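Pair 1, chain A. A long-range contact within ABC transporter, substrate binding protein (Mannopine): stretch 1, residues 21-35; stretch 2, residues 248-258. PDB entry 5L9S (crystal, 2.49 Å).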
# COMPACT_ATOMS: atom_id res chain seq x y z
N ALA A 21 7.80 0.53 18.00
CA ALA A 21 8.38 1.66 17.30
C ALA A 21 7.66 2.99 17.47
O ALA A 21 8.30 4.04 17.35
CB ALA A 21 8.50 1.33 15.82
N TRP A 22 6.34 2.97 17.75
CA TRP A 22 5.53 4.17 17.79
C TRP A 22 4.78 4.42 19.09
O TRP A 22 4.88 5.52 19.63
CB TRP A 22 4.57 4.10 16.58
CG TRP A 22 3.60 5.23 16.38
CD1 TRP A 22 3.72 6.51 16.84
CD2 TRP A 22 2.42 5.20 15.58
NE1 TRP A 22 2.66 7.26 16.42
CE2 TRP A 22 1.85 6.48 15.62
CE3 TRP A 22 1.80 4.21 14.81
CZ2 TRP A 22 0.67 6.80 14.94
CZ3 TRP A 22 0.59 4.50 14.20
CH2 TRP A 22 0.06 5.79 14.24
N PHE A 23 4.02 3.44 19.61
CA PHE A 23 3.19 3.64 20.81
C PHE A 23 3.96 3.73 22.10
O PHE A 23 3.77 4.72 22.81
CB PHE A 23 2.09 2.58 20.90
CG PHE A 23 1.26 2.47 19.64
CD1 PHE A 23 1.03 3.60 18.84
CD2 PHE A 23 0.68 1.27 19.26
CE1 PHE A 23 0.27 3.50 17.67
CE2 PHE A 23 -0.08 1.18 18.09
CZ PHE A 23 -0.27 2.29 17.30
N GLU A 24 4.82 2.75 22.42
CA GLU A 24 5.62 2.80 23.65
C GLU A 24 6.54 4.03 23.65
O GLU A 24 6.44 4.78 24.63
CB GLU A 24 6.36 1.49 23.95
CG GLU A 24 5.43 0.45 24.57
CD GLU A 24 5.87 -1.01 24.56
OE1 GLU A 24 6.94 -1.33 23.99
OE2 GLU A 24 5.12 -1.84 25.12
N PRO A 25 7.31 4.35 22.55
CA PRO A 25 8.14 5.58 22.59
C PRO A 25 7.33 6.86 22.85
O PRO A 25 7.78 7.71 23.63
CB PRO A 25 8.83 5.59 21.21
CG PRO A 25 8.84 4.15 20.79
CD PRO A 25 7.55 3.60 21.30
N PHE A 26 6.12 6.95 22.26
CA PHE A 26 5.20 8.09 22.43
C PHE A 26 4.82 8.28 23.89
O PHE A 26 4.99 9.39 24.42
CB PHE A 26 3.92 7.89 21.58
CG PHE A 26 2.87 8.96 21.77
CD1 PHE A 26 3.02 10.22 21.19
CD2 PHE A 26 1.71 8.70 22.49
CE1 PHE A 26 2.06 11.20 21.35
CE2 PHE A 26 0.74 9.69 22.64
CZ PHE A 26 0.91 10.93 22.07
N THR A 27 4.30 7.20 24.53
CA THR A 27 3.86 7.11 25.92
C THR A 27 5.01 7.48 26.86
O THR A 27 4.80 8.16 27.87
CB THR A 27 3.30 5.68 26.18
OG1 THR A 27 2.16 5.45 25.35
CG2 THR A 27 2.91 5.45 27.64
N LYS A 28 6.23 7.06 26.51
CA LYS A 28 7.41 7.35 27.30
C LYS A 28 7.73 8.84 27.22
O LYS A 28 7.97 9.46 28.25
CB LYS A 28 8.59 6.47 26.85
CG LYS A 28 9.60 6.22 27.94
CD LYS A 28 10.47 5.01 27.61
CE LYS A 28 11.38 4.61 28.75
NZ LYS A 28 12.27 3.48 28.37
N ALA A 29 7.64 9.44 26.03
CA ALA A 29 7.91 10.86 25.81
C ALA A 29 6.84 11.84 26.31
O ALA A 29 7.16 12.99 26.63
CB ALA A 29 8.16 11.12 24.33
N THR A 30 5.56 11.41 26.34
CA THR A 30 4.44 12.28 26.65
C THR A 30 3.65 11.94 27.92
O THR A 30 3.06 12.85 28.53
CB THR A 30 3.47 12.32 25.45
OG1 THR A 30 2.82 11.06 25.31
CG2 THR A 30 4.16 12.70 24.14
N GLY A 31 3.58 10.66 28.28
CA GLY A 31 2.81 10.19 29.42
C GLY A 31 1.40 9.76 29.05
O GLY A 31 0.65 9.26 29.89
N ILE A 32 1.04 9.98 27.78
CA ILE A 32 -0.25 9.63 27.19
C ILE A 32 -0.23 8.13 26.84
O ILE A 32 0.62 7.69 26.05
CB ILE A 32 -0.56 10.51 25.94
CG1 ILE A 32 -0.50 12.01 26.28
CG2 ILE A 32 -1.91 10.12 25.31
CD1 ILE A 32 -0.07 12.91 25.10
N LYS A 33 -1.18 7.37 27.43
CA LYS A 33 -1.34 5.93 27.24
C LYS A 33 -1.98 5.66 25.87
O LYS A 33 -2.90 6.37 25.46
CB LYS A 33 -2.18 5.35 28.38
CG LYS A 33 -2.24 3.82 28.46
CD LYS A 33 -3.16 3.34 29.61
CE LYS A 33 -4.01 2.16 29.20
NZ LYS A 33 -5.04 1.82 30.21
N VAL A 34 -1.46 4.64 25.16
CA VAL A 34 -1.99 4.23 23.85
C VAL A 34 -2.72 2.90 24.03
O VAL A 34 -2.10 1.87 24.30
CB VAL A 34 -0.94 4.18 22.70
CG1 VAL A 34 -1.64 4.04 21.36
CG2 VAL A 34 -0.05 5.41 22.70
N VAL A 35 -4.06 2.94 23.90
CA VAL A 35 -4.98 1.80 23.98
C VAL A 35 -5.21 1.32 22.54
O VAL A 35 -5.66 2.10 21.69
CB VAL A 35 -6.32 2.17 24.70
CG1 VAL A 35 -7.20 0.93 24.90
CG2 VAL A 35 -6.05 2.83 26.04
N GLU A 248 -7.15 15.93 20.55
CA GLU A 248 -5.87 16.61 20.72
C GLU A 248 -4.71 15.63 20.86
O GLU A 248 -3.71 15.74 20.14
CB GLU A 248 -5.93 17.61 21.91
CG GLU A 248 -7.01 17.35 22.96
CD GLU A 248 -7.87 18.53 23.39
OE1 GLU A 248 -7.30 19.55 23.83
OE2 GLU A 248 -9.11 18.40 23.34
N ASN A 249 -4.87 14.65 21.77
CA ASN A 249 -3.91 13.60 22.06
C ASN A 249 -3.70 12.70 20.87
O ASN A 249 -2.59 12.22 20.66
CB ASN A 249 -4.38 12.76 23.24
CG ASN A 249 -4.20 13.39 24.60
OD1 ASN A 249 -3.36 14.27 24.83
ND2 ASN A 249 -4.95 12.88 25.55
N ALA A 250 -4.78 12.44 20.10
CA ALA A 250 -4.73 11.60 18.90
C ALA A 250 -3.89 12.26 17.82
O ALA A 250 -3.13 11.57 17.15
CB ALA A 250 -6.14 11.34 18.40
N LEU A 251 -3.98 13.61 17.70
CA LEU A 251 -3.19 14.39 16.74
C LEU A 251 -1.70 14.51 17.13
O LEU A 251 -0.84 14.68 16.27
CB LEU A 251 -3.82 15.76 16.50
CG LEU A 251 -5.16 15.79 15.75
CD1 LEU A 251 -5.74 17.16 15.74
CD2 LEU A 251 -5.02 15.27 14.32
N LYS A 252 -1.40 14.39 18.44
CA LYS A 252 -0.04 14.41 18.99
C LYS A 252 0.64 13.10 18.63
O LYS A 252 1.84 13.07 18.38
CB LYS A 252 -0.09 14.55 20.53
CG LYS A 252 -0.37 15.94 21.06
CD LYS A 252 -0.03 15.98 22.55
CE LYS A 252 -0.75 17.07 23.30
NZ LYS A 252 -0.67 16.86 24.77
N LEU A 253 -0.15 12.00 18.62
CA LEU A 253 0.29 10.66 18.26
C LEU A 253 0.61 10.60 16.77
O LEU A 253 1.61 9.97 16.39
CB LEU A 253 -0.74 9.59 18.68
CG LEU A 253 -0.39 8.13 18.39
CD1 LEU A 253 0.83 7.68 19.14
CD2 LEU A 253 -1.53 7.23 18.71
N ILE A 254 -0.21 11.30 15.94
CA ILE A 254 0.01 11.40 14.49
C ILE A 254 1.29 12.19 14.20
O ILE A 254 2.15 11.70 13.47
CB ILE A 254 -1.23 12.00 13.77
CG1 ILE A 254 -2.45 11.06 13.87
CG2 ILE A 254 -0.89 12.31 12.29
CD1 ILE A 254 -3.70 11.54 13.08
N GLU A 255 1.42 13.41 14.79
CA GLU A 255 2.57 14.31 14.67
C GLU A 255 3.85 13.58 15.07
O GLU A 255 4.86 13.71 14.37
CB GLU A 255 2.39 15.57 15.54
CG GLU A 255 3.38 16.69 15.24
CD GLU A 255 3.41 17.87 16.20
OE1 GLU A 255 2.37 18.20 16.81
OE2 GLU A 255 4.49 18.50 16.30
N PHE A 256 3.77 12.77 16.16
CA PHE A 256 4.89 11.96 16.67
C PHE A 256 5.44 11.04 15.59
O PHE A 256 6.64 10.94 15.46
CB PHE A 256 4.48 11.12 17.92
CG PHE A 256 5.64 10.40 18.58
CD1 PHE A 256 6.48 11.07 19.47
CD2 PHE A 256 5.90 9.07 18.31
CE1 PHE A 256 7.56 10.41 20.06
CE2 PHE A 256 6.99 8.41 18.90
CZ PHE A 256 7.80 9.08 19.78
N TRP A 257 4.55 10.37 14.85
CA TRP A 257 4.90 9.46 13.77
C TRP A 257 5.51 10.21 12.59
O TRP A 257 6.59 9.84 12.13
CB TRP A 257 3.65 8.67 13.32
CG TRP A 257 3.89 7.83 12.09
CD1 TRP A 257 3.57 8.15 10.80
CD2 TRP A 257 4.56 6.57 12.04
NE1 TRP A 257 4.01 7.17 9.95
CE2 TRP A 257 4.62 6.19 10.68
CE3 TRP A 257 5.14 5.74 13.02
CZ2 TRP A 257 5.19 4.98 10.27
CZ3 TRP A 257 5.68 4.53 12.61
CH2 TRP A 257 5.68 4.14 11.26
N LEU A 258 4.80 11.24 12.07
CA LEU A 258 5.27 11.98 10.90
C LEU A 258 6.62 12.69 11.09
O LEU A 258 7.43 12.75 10.15
CB LEU A 258 4.20 12.96 10.40
CG LEU A 258 3.00 12.32 9.72
CD1 LEU A 258 1.89 13.32 9.53
CD2 LEU A 258 3.41 11.60 8.37

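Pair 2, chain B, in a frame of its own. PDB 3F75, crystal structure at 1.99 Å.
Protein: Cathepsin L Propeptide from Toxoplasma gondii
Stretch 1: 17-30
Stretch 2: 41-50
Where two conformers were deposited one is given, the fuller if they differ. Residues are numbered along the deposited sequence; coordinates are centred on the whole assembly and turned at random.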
# COMPACT_ATOMS: atom_id res chain seq x y z
N LYS B 17 -19.03 -18.96 22.49
CA LYS B 17 -20.48 -18.88 22.37
C LYS B 17 -20.88 -17.65 21.55
O LYS B 17 -20.06 -16.76 21.29
CB LYS B 17 -21.15 -18.83 23.75
CG LYS B 17 -20.88 -20.04 24.65
CD LYS B 17 -21.48 -21.34 24.10
CE LYS B 17 -23.00 -21.28 24.00
NZ LYS B 17 -23.61 -22.64 23.92
N GLU B 18 -22.15 -17.62 21.14
CA GLU B 18 -22.70 -16.50 20.37
C GLU B 18 -22.51 -15.16 21.09
O GLU B 18 -22.14 -14.17 20.47
CB GLU B 18 -24.19 -16.75 20.08
CG GLU B 18 -24.82 -15.81 19.06
CD GLU B 18 -24.18 -15.91 17.69
OE1 GLU B 18 -23.69 -16.99 17.33
OE2 GLU B 18 -24.19 -14.90 16.96
N ALA B 19 -22.76 -15.15 22.39
CA ALA B 19 -22.61 -13.95 23.20
C ALA B 19 -21.19 -13.37 23.12
O ALA B 19 -21.04 -12.16 23.16
CB ALA B 19 -22.98 -14.22 24.64
N HIS B 20 -20.17 -14.22 23.01
CA HIS B 20 -18.80 -13.74 22.82
C HIS B 20 -18.68 -13.01 21.47
O HIS B 20 -18.13 -11.90 21.41
CB HIS B 20 -17.76 -14.86 22.88
CG HIS B 20 -16.40 -14.42 22.40
ND1 HIS B 20 -15.94 -14.68 21.13
CD2 HIS B 20 -15.44 -13.69 23.01
CE1 HIS B 20 -14.74 -14.13 20.98
NE2 HIS B 20 -14.41 -13.53 22.10
N PHE B 21 -19.19 -13.64 20.41
CA PHE B 21 -19.21 -13.01 19.09
C PHE B 21 -20.02 -11.72 19.12
O PHE B 21 -19.62 -10.72 18.54
CB PHE B 21 -19.78 -13.96 18.04
CG PHE B 21 -18.85 -15.09 17.66
CD1 PHE B 21 -17.60 -14.82 17.10
CD2 PHE B 21 -19.24 -16.40 17.82
CE1 PHE B 21 -16.75 -15.86 16.73
CE2 PHE B 21 -18.39 -17.45 17.45
CZ PHE B 21 -17.15 -17.18 16.90
N GLN B 22 -21.16 -11.73 19.81
CA GLN B 22 -21.98 -10.52 19.91
C GLN B 22 -21.23 -9.39 20.62
O GLN B 22 -21.27 -8.25 20.15
CB GLN B 22 -23.30 -10.81 20.62
CG GLN B 22 -24.25 -11.63 19.76
CD GLN B 22 -25.48 -12.10 20.51
OE1 GLN B 22 -25.47 -12.21 21.74
NE2 GLN B 22 -26.55 -12.38 19.78
N ASP B 23 -20.57 -9.70 21.72
CA ASP B 23 -19.75 -8.69 22.41
C ASP B 23 -18.62 -8.19 21.52
O ASP B 23 -18.32 -6.99 21.50
CB ASP B 23 -19.13 -9.27 23.69
CG ASP B 23 -20.15 -9.54 24.78
OD1 ASP B 23 -21.25 -8.97 24.74
OD2 ASP B 23 -19.82 -10.32 25.70
N ALA B 24 -17.97 -9.11 20.84
CA ALA B 24 -16.86 -8.75 19.98
C ALA B 24 -17.32 -7.80 18.86
O ALA B 24 -16.61 -6.87 18.49
CB ALA B 24 -16.20 -10.01 19.40
N PHE B 25 -18.52 -8.02 18.33
CA PHE B 25 -19.01 -7.19 17.23
C PHE B 25 -19.38 -5.79 17.73
O PHE B 25 -19.14 -4.81 17.05
CB PHE B 25 -20.20 -7.86 16.54
CG PHE B 25 -20.67 -7.18 15.28
CD1 PHE B 25 -19.81 -6.97 14.20
CD2 PHE B 25 -22.00 -6.81 15.14
CE1 PHE B 25 -20.27 -6.38 13.03
CE2 PHE B 25 -22.47 -6.23 13.96
CZ PHE B 25 -21.60 -6.00 12.91
N SER B 26 -19.94 -5.70 18.93
CA SER B 26 -20.26 -4.39 19.52
C SER B 26 -19.02 -3.56 19.77
O SER B 26 -19.01 -2.38 19.46
CB SER B 26 -21.04 -4.53 20.83
OG SER B 26 -22.24 -5.23 20.59
N SER B 27 -17.97 -4.19 20.29
CA SER B 27 -16.68 -3.53 20.45
C SER B 27 -16.10 -3.06 19.09
O SER B 27 -15.50 -1.98 19.01
CB SER B 27 -15.70 -4.48 21.15
OG SER B 27 -14.48 -3.82 21.41
N PHE B 28 -16.22 -3.90 18.06
CA PHE B 28 -15.81 -3.57 16.70
C PHE B 28 -16.59 -2.34 16.21
O PHE B 28 -16.00 -1.41 15.67
CB PHE B 28 -16.05 -4.79 15.78
CG PHE B 28 -15.86 -4.50 14.31
CD1 PHE B 28 -14.60 -4.46 13.74
CD2 PHE B 28 -16.96 -4.30 13.48
CE1 PHE B 28 -14.42 -4.23 12.39
CE2 PHE B 28 -16.79 -4.05 12.12
CZ PHE B 28 -15.52 -4.01 11.57
N GLN B 29 -17.90 -2.35 16.40
CA GLN B 29 -18.75 -1.23 15.98
C GLN B 29 -18.33 0.06 16.69
O GLN B 29 -18.23 1.11 16.06
CB GLN B 29 -20.23 -1.51 16.25
CG GLN B 29 -20.86 -2.49 15.29
CD GLN B 29 -22.38 -2.42 15.30
OE1 GLN B 29 -23.03 -3.25 15.93
NE2 GLN B 29 -22.95 -1.44 14.61
N ALA B 30 -18.07 -0.03 17.99
CA ALA B 30 -17.67 1.12 18.78
C ALA B 30 -16.31 1.62 18.37
O ALA B 30 -16.10 2.81 18.16
CB ALA B 30 -17.67 0.78 20.30
N GLU B 41 -28.36 -5.48 6.33
CA GLU B 41 -26.92 -5.18 6.23
C GLU B 41 -26.18 -5.56 7.53
O GLU B 41 -25.12 -6.19 7.47
CB GLU B 41 -26.73 -3.70 5.87
CG GLU B 41 -25.28 -3.18 5.68
CD GLU B 41 -24.56 -3.77 4.48
OE1 GLU B 41 -25.13 -4.61 3.76
OE2 GLU B 41 -23.40 -3.36 4.24
N LYS B 42 -26.73 -5.19 8.69
CA LYS B 42 -26.07 -5.49 9.97
C LYS B 42 -25.88 -6.99 10.18
O LYS B 42 -24.80 -7.43 10.58
CB LYS B 42 -26.83 -4.91 11.15
CG LYS B 42 -26.10 -5.02 12.49
CD LYS B 42 -26.92 -4.40 13.57
CE LYS B 42 -26.23 -4.43 14.91
NZ LYS B 42 -26.80 -3.37 15.78
N GLN B 43 -26.92 -7.77 9.91
CA GLN B 43 -26.82 -9.22 10.03
C GLN B 43 -25.79 -9.80 9.04
O GLN B 43 -25.04 -10.69 9.42
CB GLN B 43 -28.19 -9.92 9.92
CG GLN B 43 -28.91 -9.76 8.60
CD GLN B 43 -30.41 -10.18 8.61
OE1 GLN B 43 -31.14 -9.96 9.59
NE2 GLN B 43 -30.87 -10.75 7.50
N ARG B 44 -25.74 -9.29 7.80
CA ARG B 44 -24.70 -9.69 6.84
C ARG B 44 -23.29 -9.35 7.35
O ARG B 44 -22.38 -10.16 7.26
CB ARG B 44 -24.92 -9.03 5.47
CG ARG B 44 -23.75 -9.27 4.47
CD ARG B 44 -23.82 -8.40 3.17
NE ARG B 44 -22.66 -8.62 2.30
CZ ARG B 44 -22.43 -9.74 1.59
NH1 ARG B 44 -21.34 -9.85 0.84
NH2 ARG B 44 -23.29 -10.76 1.62
N ARG B 45 -23.12 -8.13 7.85
CA ARG B 45 -21.83 -7.67 8.32
C ARG B 45 -21.40 -8.40 9.60
O ARG B 45 -20.22 -8.66 9.80
CB ARG B 45 -21.87 -6.15 8.54
CG ARG B 45 -22.13 -5.38 7.27
CD ARG B 45 -20.86 -5.07 6.50
NE ARG B 45 -21.23 -4.77 5.12
CZ ARG B 45 -20.71 -5.33 4.04
NH1 ARG B 45 -19.72 -6.20 4.11
NH2 ARG B 45 -21.19 -4.98 2.85
N TYR B 46 -22.36 -8.75 10.44
CA TYR B 46 -22.07 -9.55 11.63
C TYR B 46 -21.54 -10.93 11.24
O TYR B 46 -20.55 -11.42 11.81
CB TYR B 46 -23.34 -9.69 12.46
CG TYR B 46 -23.20 -10.55 13.70
CD1 TYR B 46 -22.19 -10.32 14.62
CD2 TYR B 46 -24.12 -11.56 13.98
CE1 TYR B 46 -22.07 -11.10 15.76
CE2 TYR B 46 -24.01 -12.33 15.11
CZ TYR B 46 -22.97 -12.09 16.00
OH TYR B 46 -22.84 -12.84 17.15
N ALA B 47 -22.19 -11.55 10.25
CA ALA B 47 -21.79 -12.87 9.78
C ALA B 47 -20.38 -12.83 9.18
O ALA B 47 -19.56 -13.71 9.47
CB ALA B 47 -22.79 -13.43 8.77
N ILE B 48 -20.09 -11.81 8.37
CA ILE B 48 -18.76 -11.65 7.77
C ILE B 48 -17.71 -11.41 8.85
O ILE B 48 -16.63 -12.03 8.83
CB ILE B 48 -18.72 -10.50 6.74
CG1 ILE B 48 -19.62 -10.86 5.56
CG2 ILE B 48 -17.28 -10.23 6.25
CD1 ILE B 48 -19.88 -9.70 4.57
N PHE B 49 -18.04 -10.53 9.80
CA PHE B 49 -17.18 -10.25 10.95
C PHE B 49 -16.84 -11.52 11.74
O PHE B 49 -15.67 -11.77 12.05
CB PHE B 49 -17.83 -9.22 11.88
CG PHE B 49 -17.09 -9.03 13.19
CD1 PHE B 49 -16.00 -8.18 13.26
CD2 PHE B 49 -17.48 -9.72 14.34
CE1 PHE B 49 -15.31 -8.02 14.45
CE2 PHE B 49 -16.80 -9.56 15.52
CZ PHE B 49 -15.71 -8.71 15.58
N LYS B 50 -17.85 -12.31 12.07
CA LYS B 50 -17.63 -13.56 12.78
C LYS B 50 -16.70 -14.48 12.01
O LYS B 50 -15.76 -15.03 12.57
CB LYS B 50 -18.95 -14.28 13.04
CG LYS B 50 -19.81 -13.62 14.08
CD LYS B 50 -20.87 -14.57 14.60
CE LYS B 50 -21.98 -14.83 13.59
NZ LYS B 50 -22.94 -15.84 14.15

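What backbone arrangement do the two pairs share? Each sets one helix across another at a steep angle, with N-to-C directions 115° apart in pair 1 and 107° in pair 2, and axes that approach to 10.2 and 10.4 Å. The central residues superpose to 0.4 Å, although the touching residues are at least 217 positions apart in pair 1 and as few as 13 in pair 2. The buried surface is also similar, 656 against 597 Å².

Which side chains keep the same role? Phe26(A) matches Phe25(B), and Phe256(A) matches Phe49(B); all four take the t rotamer at chi1, and the side-chain centres of each match lie within 1 Å. These two phenylalanines meet between the helices in both pairs. Their rings are differently tilted, however: in pair 1 the edge of Phe26(A) is directed toward the face of Phe256(A), with planes at 74°, whereas Phe25(B) and Phe49(B) meet obliquely at 50°.

How is the space beside the shared phenylalanine filled? In pair 1 Leu253(A) lays a methyl over it, CD1 lying 3.6 Å from CG of Phe26(A). The matching Tyr46(B) covers the same ring with its own backbone and ring: its CA lies 4.0 Å from the ring centroid of Phe25(B), and its CD1 is 3.6 Å from CD2 of Phe25(B). The longer tyrosine then carries its hydroxyl on among Glu18(B), Phe21(B) and Gln22(B). There OH of Tyr46(B) donates a very short hydrogen bond, 2.5 Å, to OE2 of Glu18(B).

What replaces the tryptophans of pair 1? Trp22(A), matched by Phe21(B), reaches across with a chi1 of t and donates from NE1 to the backbone O of Leu253(A) at 2.9 Å, so its NE1 is satisfied by the only hydrogen bond across pair 1. CB of Trp257(A) packs over one face of its indole. Phe21(B) instead takes m at chi1, and its CB rests 3.7 Å from CD of Lys50(B), the match of Trp257(A). The lysine also forms a salt bridge, with NZ 3.2 Å from OE2 of Glu18(B), so the carboxylate oxygen that accepts the tyrosine's hydrogen bond also meets the ammonium.

How do the surroundings of the second phenylalanine differ? Phe256(A) sits among Trp22(A), Pro25(A), Phe26(A) and Ala29(A), with CB of the small Ala29(A) in looser contact, 4.4 Å from CE1 of Phe256(A). Phe28(B) stands at the alanine's position and adds a third ring, its CG 3.6 Å from CE1 of Phe49(B).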